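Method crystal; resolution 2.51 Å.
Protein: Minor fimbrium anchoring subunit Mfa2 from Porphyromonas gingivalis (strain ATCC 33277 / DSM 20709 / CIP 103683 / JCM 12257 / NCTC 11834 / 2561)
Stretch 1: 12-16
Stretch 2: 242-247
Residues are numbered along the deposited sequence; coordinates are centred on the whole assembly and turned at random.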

# COMPACT_ATOMS: atom_id res chain seq x y z
N GLN A 12 2.67 -13.07 -7.00
CA GLN A 12 2.88 -14.22 -6.16
C GLN A 12 3.38 -13.73 -4.83
O GLN A 12 4.48 -13.21 -4.70
CB GLN A 12 3.85 -15.20 -6.79
CG GLN A 12 3.98 -16.48 -6.01
CD GLN A 12 4.50 -17.62 -6.86
OE1 GLN A 12 5.08 -17.41 -7.93
NE2 GLN A 12 4.27 -18.84 -6.39
N THR A 13 2.55 -13.91 -3.82
CA THR A 13 2.69 -13.11 -2.63
C THR A 13 3.82 -13.49 -1.66
O THR A 13 4.17 -12.64 -0.84
CB THR A 13 1.40 -13.13 -1.84
OG1 THR A 13 1.50 -12.17 -0.79
CG2 THR A 13 1.13 -14.51 -1.26
N GLU A 14 4.35 -14.71 -1.79
CA GLU A 14 5.35 -15.34 -0.90
C GLU A 14 4.75 -16.49 -0.09
O GLU A 14 5.43 -17.46 0.21
CB GLU A 14 5.99 -14.33 0.06
CG GLU A 14 6.79 -14.91 1.21
CD GLU A 14 7.42 -13.80 2.03
OE1 GLU A 14 7.80 -12.75 1.44
OE2 GLU A 14 7.49 -13.97 3.28
N CYS A 15 3.49 -16.36 0.29
CA CYS A 15 2.76 -17.48 0.87
C CYS A 15 2.00 -18.23 -0.22
O CYS A 15 1.38 -19.26 0.03
CB CYS A 15 1.80 -17.02 1.96
SG CYS A 15 2.40 -15.65 2.97
N ALA A 16 2.04 -17.70 -1.44
CA ALA A 16 1.37 -18.34 -2.56
C ALA A 16 2.27 -19.38 -3.22
O ALA A 16 3.47 -19.15 -3.42
CB ALA A 16 0.93 -17.30 -3.58
N ILE A 242 0.11 -13.32 11.34
CA ILE A 242 -0.28 -12.09 10.69
C ILE A 242 0.92 -11.48 9.98
O ILE A 242 1.65 -10.64 10.51
CB ILE A 242 -0.89 -11.09 11.67
CG1 ILE A 242 -2.11 -11.71 12.32
CG2 ILE A 242 -1.32 -9.85 10.93
CD1 ILE A 242 -2.75 -10.83 13.32
N ASN A 243 1.10 -11.95 8.75
CA ASN A 243 2.23 -11.56 7.93
C ASN A 243 1.83 -10.49 6.93
O ASN A 243 1.15 -10.78 5.94
CB ASN A 243 2.78 -12.80 7.22
CG ASN A 243 4.03 -12.51 6.43
OD1 ASN A 243 4.52 -11.38 6.39
ND2 ASN A 243 4.57 -13.55 5.80
N LEU A 244 2.27 -9.26 7.19
CA LEU A 244 1.92 -8.10 6.35
C LEU A 244 2.37 -8.25 4.90
O LEU A 244 1.85 -7.59 4.02
CB LEU A 244 2.54 -6.83 6.92
CG LEU A 244 2.17 -6.43 8.33
CD1 LEU A 244 2.92 -5.17 8.69
CD2 LEU A 244 0.68 -6.20 8.38
N ARG A 245 3.36 -9.10 4.67
CA ARG A 245 3.92 -9.22 3.33
C ARG A 245 3.16 -10.23 2.49
O ARG A 245 3.50 -10.43 1.33
CB ARG A 245 5.41 -9.57 3.39
CG ARG A 245 6.21 -8.79 4.46
CD ARG A 245 5.83 -7.28 4.54
NE ARG A 245 5.49 -6.68 3.25
CZ ARG A 245 4.88 -5.50 3.11
NH1 ARG A 245 4.51 -4.81 4.18
NH2 ARG A 245 4.60 -5.04 1.90
N CYS A 246 2.10 -10.81 3.04
CA CYS A 246 1.29 -11.77 2.28
C CYS A 246 -0.19 -11.43 2.34
O CYS A 246 -0.98 -12.00 1.59
CB CYS A 246 1.49 -13.19 2.81
SG CYS A 246 3.18 -13.78 2.77
N ILE A 247 -0.56 -10.52 3.22
CA ILE A 247 -1.97 -10.25 3.48
C ILE A 247 -2.33 -8.78 3.25
O ILE A 247 -1.45 -7.92 3.29
CB ILE A 247 -2.34 -10.67 4.93
CG1 ILE A 247 -3.84 -10.92 5.05
CG2 ILE A 247 -1.87 -9.65 5.94
CD1 ILE A 247 -4.30 -12.11 4.23

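A disulfide can join two irregular segments that share little else, and the minor fimbrium anchoring subunit Mfa2 offers a compact example. Two loops more than two hundred residues apart in one chain meet over a small area, 230 Å² summed over both sides, with neither helix nor strand to align them. In such a setting a covalent bond supplies what the modest interface and sparse polar contacts do not.

Followed in sequence order, the second loop begins away from the contact. Ile 242 is buried in the protein, and its side chain lies beyond reach of the first loop. Asn 243 is the first residue to approach. Its CA-to-CB bond points toward the first loop, and with chi1 in the t well its amide nitrogen ND2 comes to 3.9 Å from OE2 of Glu 14 and 4.1 Å from SG of Cys 15. These are loose contacts, but the residue does firmer work within its own loop. Its side-chain OD1 accepts a hydrogen bond from the backbone N of Arg 245 at 3.1 Å, while its backbone O accepts one from N of Cys 246, also at 3.1 Å. Asparagine suits this place because its short amide can reach forward to the backbone NH two residues on, and together the two bonds brace the turn that carries the cysteine.

Leu 244 sits within that turn yet takes no part in the contact; its side chain is buried, as befits an aliphatic group. Arg 245 contributes chiefly through the part of the residue near its backbone. Its CB lies 4.4 Å from OE1 of Glu 14, but the end of the side chain leads away from the first loop, so the opposite charges of the two residues are not paired here. Its carbonyl O stands 3.2 Å from O of Thr 13, a close approach of two acceptors that cannot bond to each other.

Cys 246 is the centre of the contact, with 75 Å² covered by the first loop, the largest share of any residue in either stretch. Its CB leaves the backbone sideways, and chi1 of -58° (m) brings SG to 2.0 Å from SG of Cys 15. The partner's CB points toward the second loop, with chi1 at -36°, and the resulting disulfide has a chi3 of 90°, close to the ideal for an unstrained bridge. Around it, CB of Glu 14 packs 3.9 Å from SG of Cys 246, its aliphatic portion lying beside the sulfur. Thr 13 comes in close to the backbone: its OG1 is 3.1 Å from CA of Cys 246 and donates a weak hydrogen bond to O of Cys 246 at 3.4 Å. A small hydroxyl-bearing side chain is well matched to this tight approach, where CA of Thr 13 and CA of Cys 246 are 5.3 Å apart.

At Ile 247 the side chain turns away, and the contact ends.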